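Thioredoxin family protein (Pseudomonas aeruginosa, PDB 1Z6N) is of unknown function but has a thioredoxin-type fold with a CxxC pattern, hinting at thiol-disulfide chemistry, and binds a magnesium ion. Local coordinates at residues L58-E63 and I86-I91; A30-K35 and C69-A74; A2-L7 and R101-L106; P131-D136 and G148-H153; A16-G21 and G62-P67. One frame throughout, in Å; residues are numbered along the deposited sequence.

How the contacts relate
Contact 1 is the buried parallel strand pair of the sheet, and contacts 3 and 5 both pack against it, with Leu59 touching Tyr4 and Ile90 touching Phe17. Contact 5 continues contact 1 through Gly62 and Glu63 into the presumed CxxC site, whose second cysteine, Cys69, opens the helical segment of contact 2; the centres of contacts 2 and 5 lie 11 Å apart. Contact 2 leads on to contact 4 through the Lys35–Asp149 salt bridge. Contacts 3 and 4, centres 26 Å apart, mark opposite sides of the chain's centre. The magnesium ion lies about 9 Å from the side chains of Glu87 and Phe17, near contacts 1 and 5.

Contact 1: L58-E63 and I86-I91; sequences LLVAGE and IELAII
Leu58 to Ala61 pair with Leu88 to Ile91 as neighbouring parallel strands, the two ends of the beta-alpha-beta crossover that starts with strand 56-61, passes through helix 67-82 and returns in strand 86-91. In a thioredoxin fold this unit carries the CxxC helix, and here it illustrates how a parallel pair is built.

The backbone ladder comes first. Leu58 N gives to Glu87 O at 2.8 Å, Leu58 O receives Ala89 N, Val60 N gives to Ala89 O, and Val60 O receives Ile91 N at 2.8 Å. The even residues of the first strand therefore use both their N-H and C=O groups toward the partner. A fifth bond, from Gly62 N to Ile91 O at 3.0 Å, carries the ladder one residue past the end of strand 56-61. Weaker CA-H...O contacts reinforce it, such as Ile90 CA to Val60 O at 3.2 Å.

Apolar side chains then sort onto two faces. Leu58, Val60, Leu88 and Ile90 share one face, where Leu73 of helix 67-82 meets Val60, and Leu76 meets Leu88. CG of Leu58 lies beside its backbone N, and CD1, placed by chi2 (-174°), touches both Ile86 CG2 and Leu88 CD1, at 3.8 and 3.7 Å. Val60 CB lies 3.9 Å from Ile90 CG1. On the other face Leu59 and Ala89 lie beneath helix 4-10, joined by Ala61 and Ile91. Here Ile91 CG1 sits between its own backbone N and carbonyl carbon (chi1 61°) and comes within 3.4 Å of Val60 O.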
# COMPACT_ATOMS: atom_id res chain seq x y z
N LEU A 58 4.86 -4.25 5.16
CA LEU A 58 4.45 -2.95 4.66
C LEU A 58 3.80 -2.22 5.83
O LEU A 58 2.70 -2.58 6.25
CB LEU A 58 3.46 -3.11 3.49
CG LEU A 58 3.92 -3.94 2.28
CD1 LEU A 58 2.90 -3.90 1.13
CD2 LEU A 58 5.29 -3.50 1.79
N LEU A 59 4.54 -1.26 6.40
CA LEU A 59 4.00 -0.37 7.43
C LEU A 59 3.31 0.78 6.72
O LEU A 59 3.95 1.58 6.03
CB LEU A 59 5.10 0.15 8.36
CG LEU A 59 4.64 1.16 9.41
CD1 LEU A 59 3.55 0.58 10.34
CD2 LEU A 59 5.84 1.61 10.23
N VAL A 60 2.00 0.85 6.89
CA VAL A 60 1.20 1.79 6.12
C VAL A 60 0.53 2.82 7.00
O VAL A 60 -0.01 2.47 8.03
CB VAL A 60 0.06 1.04 5.38
CG1 VAL A 60 -0.81 2.00 4.58
CG2 VAL A 60 0.63 -0.04 4.45
N ALA A 61 0.59 4.10 6.61
CA ALA A 61 -0.28 5.10 7.24
C ALA A 61 -1.40 5.40 6.25
O ALA A 61 -1.17 5.77 5.10
CB ALA A 61 0.49 6.37 7.56
N GLY A 62 -2.64 5.20 6.71
CA GLY A 62 -3.78 5.34 5.81
C GLY A 62 -5.07 5.53 6.58
O GLY A 62 -5.11 5.36 7.80
N GLU A 63 -6.11 5.90 5.84
CA GLU A 63 -7.43 6.19 6.42
C GLU A 63 -8.49 5.75 5.42
O GLU A 63 -8.35 5.95 4.21
CB GLU A 63 -7.60 7.69 6.65
CG GLU A 63 -6.54 8.34 7.57
CD GLU A 63 -6.96 8.49 9.04
OE1 GLU A 63 -6.06 8.49 9.90
OE2 GLU A 63 -8.16 8.67 9.31
N ILE A 86 4.36 -11.25 2.13
CA ILE A 86 4.15 -9.80 2.27
C ILE A 86 3.01 -9.61 3.27
O ILE A 86 1.97 -10.24 3.15
CB ILE A 86 3.76 -9.14 0.92
CG1 ILE A 86 4.90 -9.26 -0.11
CG2 ILE A 86 3.39 -7.66 1.11
CD1 ILE A 86 4.45 -9.00 -1.54
N GLU A 87 3.21 -8.74 4.27
CA GLU A 87 2.17 -8.45 5.25
C GLU A 87 2.03 -6.94 5.48
O GLU A 87 3.04 -6.27 5.68
CB GLU A 87 2.47 -9.09 6.62
CG GLU A 87 1.29 -8.94 7.61
CD GLU A 87 1.55 -9.46 9.03
OE1 GLU A 87 2.60 -10.07 9.30
OE2 GLU A 87 0.67 -9.23 9.90
N LEU A 88 0.78 -6.45 5.47
CA LEU A 88 0.46 -5.03 5.74
C LEU A 88 -0.02 -4.86 7.16
O LEU A 88 -0.79 -5.69 7.65
CB LEU A 88 -0.71 -4.53 4.85
CG LEU A 88 -0.55 -4.16 3.39
CD1 LEU A 88 -0.18 -5.39 2.57
CD2 LEU A 88 -1.85 -3.56 2.87
N ALA A 89 0.39 -3.75 7.78
CA ALA A 89 -0.25 -3.30 9.02
C ALA A 89 -0.44 -1.81 8.87
O ALA A 89 0.45 -1.11 8.36
CB ALA A 89 0.61 -3.59 10.22
N ILE A 90 -1.59 -1.30 9.32
CA ILE A 90 -1.98 0.09 9.00
C ILE A 90 -2.20 0.92 10.26
O ILE A 90 -2.97 0.54 11.14
CB ILE A 90 -3.28 0.08 8.16
CG1 ILE A 90 -3.04 -0.73 6.87
CG2 ILE A 90 -3.70 1.48 7.77
CD1 ILE A 90 -4.33 -1.36 6.27
N ILE A 91 -1.46 2.03 10.34
CA ILE A 91 -1.61 3.04 11.40
C ILE A 91 -2.26 4.28 10.81
O ILE A 91 -2.43 4.39 9.58
CB ILE A 91 -0.27 3.42 12.03
CG1 ILE A 91 0.68 4.04 10.98
CG2 ILE A 91 0.35 2.21 12.73
CD1 ILE A 91 1.99 4.61 11.58

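Contact 2: A30-K35 and C69-A74; sequences ARFRQK and CQINLA
Phe32 carries this helix-helix contact, setting its ring against Ile71 and its CB against Ala74. The segments belong to helices 23-39 and 67-82, whose axes here approach to 8.9 Å and cross at -39°. As an example of one aromatic residue providing most of its helix's share of a contact, the details are instructive.

The Phe32 side chain leaves its helix toward the partner. Its CG is anti to the carbonyl carbon (chi1 -70°), and the ring presents one face to Ile71. Over that face stands CG1 of Ile71, 3.7 Å from the ring centroid and 23° off the normal, a CH-pi contact. The methylene is displaced toward the rim, above the far end of the ring, so that its shortest approach is 3.4 Å to CZ; CD1 of Ile71 follows on the same atom at a longer distance.

Ala74, three residues after Ile71, lies where the backbones come close: its CB meets Phe32 CB at 4.0 Å and also faces the backbone N of Arg33. Beside it a water donates to Ala74 O at 2.7 Å and accepts a weak bond from Arg33 NE, lying in the guanidinium plane. Gln70 turns its amide away to Met64 O.

Helix 67-82 also bears Cys69, whose side chain packs against Ile111 and Pro112 rather than against helix 23-39. The two segments thus meet through apolar side chains, with a water linking Arg33 NE weakly to Ala74 O, so the helix bearing Cys69 packs here by apolar contact.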
# COMPACT_ATOMS: atom_id res chain seq x y z
N ALA A 30 -14.32 -2.83 -1.76
CA ALA A 30 -14.81 -4.10 -2.31
C ALA A 30 -14.79 -4.10 -3.83
O ALA A 30 -14.45 -5.11 -4.46
CB ALA A 30 -16.21 -4.38 -1.82
N ARG A 31 -15.19 -2.98 -4.43
CA ARG A 31 -15.28 -2.88 -5.88
C ARG A 31 -13.91 -2.74 -6.55
O ARG A 31 -13.68 -3.32 -7.61
CB ARG A 31 -16.20 -1.75 -6.30
CG ARG A 31 -17.66 -2.07 -6.02
CD ARG A 31 -18.60 -1.01 -6.55
NE ARG A 31 -18.31 0.31 -5.97
CZ ARG A 31 -18.86 0.79 -4.86
NH1 ARG A 31 -19.72 0.07 -4.15
NH2 ARG A 31 -18.52 2.00 -4.44
N PHE A 32 -12.98 -2.00 -5.94
CA PHE A 32 -11.62 -1.97 -6.48
C PHE A 32 -11.02 -3.36 -6.41
O PHE A 32 -10.35 -3.82 -7.35
CB PHE A 32 -10.71 -0.95 -5.76
CG PHE A 32 -11.07 0.49 -6.02
CD1 PHE A 32 -11.13 0.99 -7.33
CD2 PHE A 32 -11.34 1.35 -4.96
CE1 PHE A 32 -11.49 2.33 -7.56
CE2 PHE A 32 -11.68 2.69 -5.17
CZ PHE A 32 -11.75 3.18 -6.48
N ARG A 33 -11.26 -4.05 -5.30
CA ARG A 33 -10.80 -5.41 -5.10
C ARG A 33 -11.39 -6.34 -6.16
O ARG A 33 -10.66 -7.10 -6.81
CB ARG A 33 -11.13 -5.89 -3.69
CG ARG A 33 -10.65 -7.29 -3.35
CD ARG A 33 -11.29 -7.82 -2.06
NE ARG A 33 -11.11 -6.97 -0.87
CZ ARG A 33 -12.07 -6.75 0.03
NH1 ARG A 33 -13.28 -7.29 -0.13
NH2 ARG A 33 -11.84 -5.97 1.08
N GLN A 34 -12.70 -6.25 -6.37
CA GLN A 34 -13.36 -7.08 -7.38
C GLN A 34 -12.83 -6.80 -8.79
O GLN A 34 -12.74 -7.72 -9.61
CB GLN A 34 -14.88 -6.91 -7.32
CG GLN A 34 -15.67 -7.86 -8.19
CD GLN A 34 -17.15 -7.65 -8.03
OE1 GLN A 34 -17.92 -7.82 -8.98
NE2 GLN A 34 -17.56 -7.27 -6.81
N LYS A 35 -12.51 -5.54 -9.08
CA LYS A 35 -11.96 -5.16 -10.39
C LYS A 35 -10.64 -5.86 -10.66
O LYS A 35 -10.42 -6.46 -11.72
CB LYS A 35 -11.80 -3.64 -10.55
CG LYS A 35 -11.10 -3.23 -11.86
CD LYS A 35 -11.19 -1.73 -12.08
CE LYS A 35 -10.55 -1.31 -13.40
NZ LYS A 35 -11.11 0.01 -13.80
N CYS A 69 -6.16 5.77 -0.47
CA CYS A 69 -6.02 4.58 0.38
C CYS A 69 -6.94 3.46 -0.07
O CYS A 69 -6.52 2.30 -0.13
CB CYS A 69 -6.32 4.91 1.84
SG CYS A 69 -5.07 6.00 2.56
N GLN A 70 -8.19 3.78 -0.39
CA GLN A 70 -9.12 2.74 -0.85
C GLN A 70 -8.56 1.99 -2.07
O GLN A 70 -8.60 0.76 -2.13
CB GLN A 70 -10.49 3.34 -1.19
CG GLN A 70 -11.18 3.98 0.00
CD GLN A 70 -12.26 4.95 -0.42
OE1 GLN A 70 -12.56 5.09 -1.62
NE2 GLN A 70 -12.86 5.63 0.56
N ILE A 71 -8.04 2.76 -3.02
CA ILE A 71 -7.50 2.22 -4.27
C ILE A 71 -6.24 1.42 -4.01
O ILE A 71 -6.18 0.23 -4.30
CB ILE A 71 -7.20 3.35 -5.26
CG1 ILE A 71 -8.52 4.02 -5.70
CG2 ILE A 71 -6.44 2.83 -6.49
CD1 ILE A 71 -8.36 5.40 -6.33
N ASN A 72 -5.20 2.08 -3.49
CA ASN A 72 -3.91 1.40 -3.48
C ASN A 72 -3.80 0.33 -2.42
O ASN A 72 -3.07 -0.64 -2.61
CB ASN A 72 -2.78 2.42 -3.38
CG ASN A 72 -2.78 3.37 -4.55
OD1 ASN A 72 -2.59 2.95 -5.69
ND2 ASN A 72 -3.03 4.64 -4.27
N LEU A 73 -4.52 0.50 -1.31
CA LEU A 73 -4.47 -0.53 -0.29
C LEU A 73 -5.31 -1.75 -0.68
O LEU A 73 -4.93 -2.87 -0.32
CB LEU A 73 -4.83 0.01 1.09
CG LEU A 73 -3.89 1.13 1.56
CD1 LEU A 73 -4.30 1.59 2.97
CD2 LEU A 73 -2.43 0.69 1.53
N ALA A 74 -6.39 -1.56 -1.44
CA ALA A 74 -7.09 -2.73 -2.00
C ALA A 74 -6.11 -3.55 -2.86
O ALA A 74 -6.10 -4.79 -2.81
CB ALA A 74 -8.31 -2.31 -2.81
O HOH W 1 -7.94 -6.45 -1.64

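Contact 3: A2-L7 and R101-L106; sequences ASYAEL and RQRLAL
Arg103 and Tyr4 reach toward each other tip to tip, and their flat ends overlap in a cation-pi stack. The guanidinium lies on one face of the phenol ring with the planes 20° apart, and Arg103 CZ stands 3.8 Å from the ring centroid. The overlap is displaced toward the hydroxyl end: Arg103 NE approaches Tyr4 CZ at 3.4 Å, whereas NH2 lies above the CE2 side. An extended chain from CG to NE, begun with CG anti to the backbone N (chi1 -175°), carries the group out from its loop.

At its edge the guanidinium meets the chain just before helix 4-10. Arg103 NH1 gives a weak, bent bond to Ala2 O (2.9 Å, 126° at the hydrogen), and NH2 shares a water with Tyr4 N. Ser3 and Glu6 form a capping box that orders this helix start, Glu6 N giving to Ser3 OG at 3.0 Å. Leu104 CD2 touches Tyr4 OH at 3.7 Å.

The contact joins the chain's first helix to the loop that precedes strand 113-117, with Tyr4 reaching Leu115 and Leu117 of that strand. A positive group lying on an aromatic face, with one weak bond and a water at its rim, implies an attachment that rests chiefly on the stack.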
# COMPACT_ATOMS: atom_id res chain seq x y z
N ALA A 2 8.99 5.75 18.37
CA ALA A 2 8.64 4.32 18.32
C ALA A 2 9.44 3.63 17.22
O ALA A 2 9.67 4.23 16.17
CB ALA A 2 7.14 4.11 18.09
N SER A 3 9.88 2.39 17.45
CA SER A 3 10.57 1.64 16.39
C SER A 3 9.56 1.25 15.31
O SER A 3 8.34 1.22 15.55
CB SER A 3 11.24 0.38 16.94
OG SER A 3 10.23 -0.54 17.38
N TYR A 4 10.04 0.91 14.12
CA TYR A 4 9.14 0.39 13.09
C TYR A 4 8.45 -0.90 13.56
O TYR A 4 7.28 -1.14 13.24
CB TYR A 4 9.89 0.11 11.79
CG TYR A 4 10.36 1.37 11.09
CD1 TYR A 4 9.48 2.41 10.83
CD2 TYR A 4 11.67 1.50 10.68
CE1 TYR A 4 9.90 3.57 10.17
CE2 TYR A 4 12.11 2.65 10.01
CZ TYR A 4 11.22 3.68 9.76
OH TYR A 4 11.62 4.83 9.13
N ALA A 5 9.16 -1.72 14.33
CA ALA A 5 8.56 -2.96 14.87
C ALA A 5 7.40 -2.63 15.79
O ALA A 5 6.35 -3.25 15.70
CB ALA A 5 9.62 -3.80 15.58
N GLU A 6 7.58 -1.62 16.65
CA GLU A 6 6.53 -1.19 17.57
C GLU A 6 5.31 -0.64 16.83
O GLU A 6 4.16 -0.95 17.16
CB GLU A 6 7.07 -0.16 18.57
CG GLU A 6 8.01 -0.80 19.59
CD GLU A 6 8.71 0.19 20.50
OE1 GLU A 6 8.93 1.36 20.11
OE2 GLU A 6 9.07 -0.23 21.63
N LEU A 7 5.57 0.18 15.80
CA LEU A 7 4.48 0.73 15.00
C LEU A 7 3.78 -0.35 14.20
O LEU A 7 2.54 -0.40 14.15
CB LEU A 7 5.00 1.79 14.03
CG LEU A 7 5.54 3.04 14.72
CD1 LEU A 7 6.26 3.94 13.72
CD2 LEU A 7 4.38 3.81 15.40
N ARG A 101 6.95 11.68 10.43
CA ARG A 101 7.21 12.79 9.51
C ARG A 101 8.67 13.26 9.56
O ARG A 101 9.34 13.34 8.53
CB ARG A 101 6.22 13.94 9.74
CG ARG A 101 6.09 14.87 8.53
CD ARG A 101 5.45 16.19 8.93
NE ARG A 101 6.36 16.95 9.77
CZ ARG A 101 6.01 18.01 10.49
NH1 ARG A 101 4.75 18.43 10.51
NH2 ARG A 101 6.95 18.64 11.21
N GLN A 102 9.16 13.52 10.76
CA GLN A 102 10.53 14.05 10.89
C GLN A 102 11.56 12.97 10.60
O GLN A 102 12.58 13.23 9.96
CB GLN A 102 10.73 14.68 12.26
CG GLN A 102 9.95 15.99 12.46
CD GLN A 102 10.67 17.22 11.89
OE1 GLN A 102 10.94 18.18 12.60
NE2 GLN A 102 10.98 17.18 10.59
N ARG A 103 11.28 11.76 11.06
CA ARG A 103 12.13 10.60 10.80
C ARG A 103 12.38 10.39 9.29
O ARG A 103 13.49 10.05 8.85
CB ARG A 103 11.43 9.39 11.41
CG ARG A 103 12.23 8.17 11.33
CD ARG A 103 11.42 7.01 11.86
NE ARG A 103 12.35 5.92 12.11
CZ ARG A 103 12.19 4.97 13.02
NH1 ARG A 103 11.11 4.94 13.81
NH2 ARG A 103 13.14 4.04 13.13
N LEU A 104 11.35 10.63 8.49
CA LEU A 104 11.38 10.42 7.06
C LEU A 104 11.67 11.69 6.29
O LEU A 104 11.66 11.67 5.05
CB LEU A 104 10.02 9.87 6.58
CG LEU A 104 9.63 8.50 7.15
CD1 LEU A 104 8.17 8.18 6.84
CD2 LEU A 104 10.55 7.36 6.66
N ALA A 105 11.90 12.80 7.00
CA ALA A 105 12.15 14.11 6.37
C ALA A 105 11.04 14.48 5.37
O ALA A 105 11.31 14.93 4.24
CB ALA A 105 13.53 14.15 5.69
N LEU A 106 9.80 14.31 5.81
CA LEU A 106 8.63 14.73 5.02
C LEU A 106 8.09 16.07 5.50
O LEU A 106 8.14 16.35 6.69
CB LEU A 106 7.54 13.65 5.11
CG LEU A 106 7.91 12.36 4.39
CD1 LEU A 106 6.95 11.25 4.81
CD2 LEU A 106 7.89 12.53 2.87
O HOH W 2 13.05 1.31 14.07

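Contact 4: P131-D136 and G148-H153; sequences PQAVLD and GDYLEH
Val134 and Tyr150 meet through a methyl group laid over a ring: CG2 of Val134 stands above one face of the phenol, 3.8 Å from its centroid, in a CH-pi contact. It sits toward the CG end, where the distance to Tyr150 CG is 3.4 Å. Ala133 CB fills the notch between two aromatic side chains, 3.8 Å from Tyr150 CE2 and 3.7 Å from His153 CD2. Pro131 completes the first shell, its CB against His153 CB at 3.8 Å.

The two rings support each other, since Tyr150 CD2 lies over the centre of the imidazole face of His153. At the far end of the phenol a water donates to Ala133 O at 2.7 Å and is also bonded to Tyr150 OH. Further out, a Schellman motif at Gly148 (phi 91°) closes the preceding helix, and a type I turn from Gly148 to Leu151 delivers Tyr150 to the contact. Across from it Pro131 is the N-cap of helix 132-137, whose Gln132 N is bound by Asp157 OD2.

The pairing joins the starts of helices 132-137 and 151-164. Tyr145 of the intervening helix 139-146 packs on Pro131, Val134 and Tyr150, while Asn72 of helix 67-82 touches Pro131.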
# COMPACT_ATOMS: atom_id res chain seq x y z
N PRO A 131 0.69 5.49 -7.46
CA PRO A 131 1.78 4.85 -8.22
C PRO A 131 2.53 5.83 -9.11
O PRO A 131 1.98 6.84 -9.54
CB PRO A 131 1.07 3.77 -9.05
CG PRO A 131 -0.27 3.58 -8.40
CD PRO A 131 -0.63 4.89 -7.76
N GLN A 132 3.79 5.49 -9.39
CA GLN A 132 4.65 6.34 -10.22
C GLN A 132 4.02 6.64 -11.58
O GLN A 132 4.18 7.75 -12.12
CB GLN A 132 6.04 5.69 -10.39
CG GLN A 132 7.09 6.65 -11.01
CD GLN A 132 7.28 7.88 -10.13
OE1 GLN A 132 7.61 7.77 -8.95
NE2 GLN A 132 7.08 9.05 -10.72
N ALA A 133 3.32 5.67 -12.16
CA ALA A 133 2.73 5.87 -13.50
C ALA A 133 1.62 6.91 -13.44
O ALA A 133 1.38 7.63 -14.42
CB ALA A 133 2.19 4.55 -14.09
N VAL A 134 0.97 7.02 -12.28
CA VAL A 134 -0.08 8.02 -12.06
C VAL A 134 0.54 9.40 -11.82
O VAL A 134 0.11 10.38 -12.41
CB VAL A 134 -1.04 7.62 -10.94
CG1 VAL A 134 -2.09 8.70 -10.74
CG2 VAL A 134 -1.71 6.30 -11.30
N LEU A 135 1.56 9.46 -10.96
CA LEU A 135 2.34 10.68 -10.80
C LEU A 135 2.83 11.18 -12.15
O LEU A 135 2.68 12.37 -12.47
CB LEU A 135 3.53 10.47 -9.85
CG LEU A 135 3.17 9.97 -8.45
CD1 LEU A 135 4.41 9.82 -7.58
CD2 LEU A 135 2.13 10.87 -7.78
N ASP A 136 3.39 10.27 -12.95
CA ASP A 136 3.90 10.61 -14.28
C ASP A 136 2.82 11.12 -15.23
O ASP A 136 3.05 12.07 -15.99
CB ASP A 136 4.60 9.41 -14.92
CG ASP A 136 5.94 9.07 -14.27
OD1 ASP A 136 6.33 9.75 -13.30
OD2 ASP A 136 6.61 8.14 -14.78
N GLY A 148 -9.65 3.04 -10.99
CA GLY A 148 -9.00 1.75 -10.77
C GLY A 148 -8.12 1.18 -11.89
O GLY A 148 -7.71 0.01 -11.84
N ASP A 149 -7.78 1.99 -12.87
CA ASP A 149 -7.01 1.46 -14.00
C ASP A 149 -5.52 1.23 -13.71
O ASP A 149 -4.81 0.67 -14.54
CB ASP A 149 -7.23 2.31 -15.26
CG ASP A 149 -8.67 2.28 -15.76
OD1 ASP A 149 -9.44 1.38 -15.36
OD2 ASP A 149 -9.03 3.16 -16.57
N TYR A 150 -5.06 1.65 -12.53
CA TYR A 150 -3.65 1.52 -12.15
C TYR A 150 -3.45 0.70 -10.86
O TYR A 150 -2.44 0.86 -10.17
CB TYR A 150 -3.00 2.89 -11.98
CG TYR A 150 -2.84 3.69 -13.25
CD1 TYR A 150 -3.87 4.50 -13.73
CD2 TYR A 150 -1.64 3.67 -13.95
CE1 TYR A 150 -3.73 5.25 -14.87
CE2 TYR A 150 -1.47 4.43 -15.12
CZ TYR A 150 -2.52 5.21 -15.57
OH TYR A 150 -2.36 5.95 -16.72
N LEU A 151 -4.40 -0.19 -10.55
CA LEU A 151 -4.25 -1.05 -9.37
C LEU A 151 -3.02 -1.93 -9.44
O LEU A 151 -2.28 -2.04 -8.46
CB LEU A 151 -5.49 -1.92 -9.15
CG LEU A 151 -6.71 -1.27 -8.53
CD1 LEU A 151 -6.61 -1.10 -7.05
CD2 LEU A 151 -7.01 0.05 -9.15
N GLU A 152 -2.77 -2.55 -10.59
CA GLU A 152 -1.61 -3.42 -10.73
C GLU A 152 -0.30 -2.64 -10.49
O GLU A 152 0.68 -3.19 -9.98
CB GLU A 152 -1.58 -4.06 -12.11
CG GLU A 152 -1.35 -3.07 -13.23
CD GLU A 152 -1.55 -3.67 -14.60
OE1 GLU A 152 -2.57 -4.37 -14.81
OE2 GLU A 152 -0.69 -3.43 -15.48
N HIS A 153 -0.31 -1.35 -10.85
CA HIS A 153 0.89 -0.51 -10.74
C HIS A 153 1.31 -0.26 -9.29
O HIS A 153 2.52 -0.10 -9.01
CB HIS A 153 0.69 0.84 -11.44
CG HIS A 153 0.35 0.72 -12.89
ND1 HIS A 153 -0.87 0.25 -13.33
CD2 HIS A 153 1.05 1.03 -14.01
CE1 HIS A 153 -0.90 0.26 -14.65
NE2 HIS A 153 0.25 0.73 -15.09
O HOH W 3 0.13 7.24 -16.80

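Contact 5: A16-G21 and G62-P67; sequences AFVGHG and GEMWCP
Gly62 and Phe17 open this contact at the loop between strand 56-61 and helix 67-82, the place where a thioredoxin fold carries its CxxC motif. Gly62 O lies at the edge of the Phe17 ring, 3.8 Å from CE1. Glu63 follows, with its carbonyl carbon 3.6 Å from Phe17 CZ; OE2 of its carboxylate accepts from Trp65 NE1 and OE1 from Lys93 N.

Met64 is the main partner. Its CG stands over the ring face, 3.8 Å from the centroid in a CH-pi contact, and its sulfur makes an oblique Met-aromatic contact, with SD 3.4 Å from Phe17 CE2. Bends at chi2 (-69°) and chi3 (-72°) curl the chain so that CE ends beside Val18, 3.7 Å from Val18 O. Met64 CB rests on Gly21 CA. Val29 and Glu25 of helix 23-39 also touch this side chain.

Trp65 continues the type I turn from Glu63 to Cys66, which Cys66 N closes by bonding to Glu63 O. Cys66 is the N-cap of helix 67-82, which Pro67 begins. It probably corresponds to the first cysteine of the motif, and no disulfide is formed: Cys66 SG and Cys69 SG are 3.7 Å apart.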
# COMPACT_ATOMS: atom_id res chain seq x y z
N ALA A 16 -9.47 -5.49 9.44
CA ALA A 16 -9.92 -4.66 10.54
C ALA A 16 -10.00 -3.20 10.09
O ALA A 16 -10.96 -2.49 10.41
CB ALA A 16 -8.96 -4.79 11.71
N PHE A 17 -8.98 -2.74 9.36
CA PHE A 17 -8.99 -1.38 8.80
C PHE A 17 -10.25 -1.13 7.97
O PHE A 17 -10.97 -0.14 8.20
CB PHE A 17 -7.72 -1.24 7.95
CG PHE A 17 -7.65 0.01 7.12
CD1 PHE A 17 -7.34 1.23 7.71
CD2 PHE A 17 -7.86 -0.05 5.75
CE1 PHE A 17 -7.23 2.39 6.90
CE2 PHE A 17 -7.76 1.09 4.97
CZ PHE A 17 -7.43 2.31 5.55
N VAL A 18 -10.56 -2.04 7.04
CA VAL A 18 -11.77 -1.87 6.23
C VAL A 18 -13.02 -1.86 7.12
O VAL A 18 -13.95 -1.09 6.87
CB VAL A 18 -11.87 -2.96 5.17
CG1 VAL A 18 -13.22 -2.93 4.46
CG2 VAL A 18 -10.71 -2.77 4.17
N GLY A 19 -13.00 -2.70 8.15
CA GLY A 19 -14.16 -2.85 9.03
C GLY A 19 -14.52 -1.62 9.84
O GLY A 19 -15.64 -1.56 10.37
N HIS A 20 -13.62 -0.64 9.93
CA HIS A 20 -13.93 0.63 10.62
C HIS A 20 -14.43 1.69 9.65
O HIS A 20 -14.73 2.82 10.08
CB HIS A 20 -12.72 1.21 11.36
CG HIS A 20 -12.14 0.32 12.40
ND1 HIS A 20 -12.86 -0.11 13.49
CD2 HIS A 20 -10.90 -0.21 12.53
CE1 HIS A 20 -12.09 -0.89 14.24
NE2 HIS A 20 -10.90 -0.98 13.67
N GLY A 21 -14.50 1.38 8.36
CA GLY A 21 -14.93 2.39 7.39
C GLY A 21 -16.42 2.60 7.38
O GLY A 21 -17.20 1.76 7.82
N GLY A 62 -2.64 5.20 6.71
CA GLY A 62 -3.78 5.34 5.81
C GLY A 62 -5.07 5.53 6.58
O GLY A 62 -5.11 5.36 7.80
N GLU A 63 -6.11 5.90 5.84
CA GLU A 63 -7.43 6.19 6.42
C GLU A 63 -8.49 5.75 5.42
O GLU A 63 -8.35 5.95 4.21
CB GLU A 63 -7.60 7.69 6.65
CG GLU A 63 -6.54 8.34 7.57
CD GLU A 63 -6.96 8.49 9.04
OE1 GLU A 63 -6.06 8.49 9.90
OE2 GLU A 63 -8.16 8.67 9.31
N MET A 64 -9.58 5.20 5.94
CA MET A 64 -10.62 4.67 5.05
C MET A 64 -11.40 5.71 4.25
O MET A 64 -12.07 5.36 3.27
CB MET A 64 -11.59 3.75 5.81
CG MET A 64 -11.10 2.32 5.91
SD MET A 64 -11.08 1.38 4.30
CE MET A 64 -12.92 1.17 4.10
N TRP A 65 -11.37 6.98 4.68
CA TRP A 65 -12.05 8.03 3.93
C TRP A 65 -11.27 8.49 2.70
O TRP A 65 -11.79 9.24 1.88
CB TRP A 65 -12.35 9.23 4.83
CG TRP A 65 -11.17 9.70 5.61
CD1 TRP A 65 -10.87 9.38 6.90
CD2 TRP A 65 -10.11 10.58 5.16
NE1 TRP A 65 -9.70 9.99 7.29
CE2 TRP A 65 -9.21 10.73 6.23
CE3 TRP A 65 -9.83 11.25 3.95
CZ2 TRP A 65 -8.05 11.52 6.15
CZ3 TRP A 65 -8.66 12.02 3.86
CH2 TRP A 65 -7.79 12.15 4.95
N CYS A 66 -10.00 8.10 2.62
CA CYS A 66 -9.10 8.59 1.57
C CYS A 66 -9.21 7.71 0.32
O CYS A 66 -8.92 6.52 0.40
CB CYS A 66 -7.67 8.60 2.10
SG CYS A 66 -6.48 8.90 0.79
N PRO A 67 -9.66 8.27 -0.82
CA PRO A 67 -9.77 7.48 -2.05
C PRO A 67 -8.46 6.84 -2.47
O PRO A 67 -8.47 5.71 -2.98
CB PRO A 67 -10.24 8.51 -3.10
CG PRO A 67 -11.05 9.44 -2.29
CD PRO A 67 -10.22 9.62 -1.03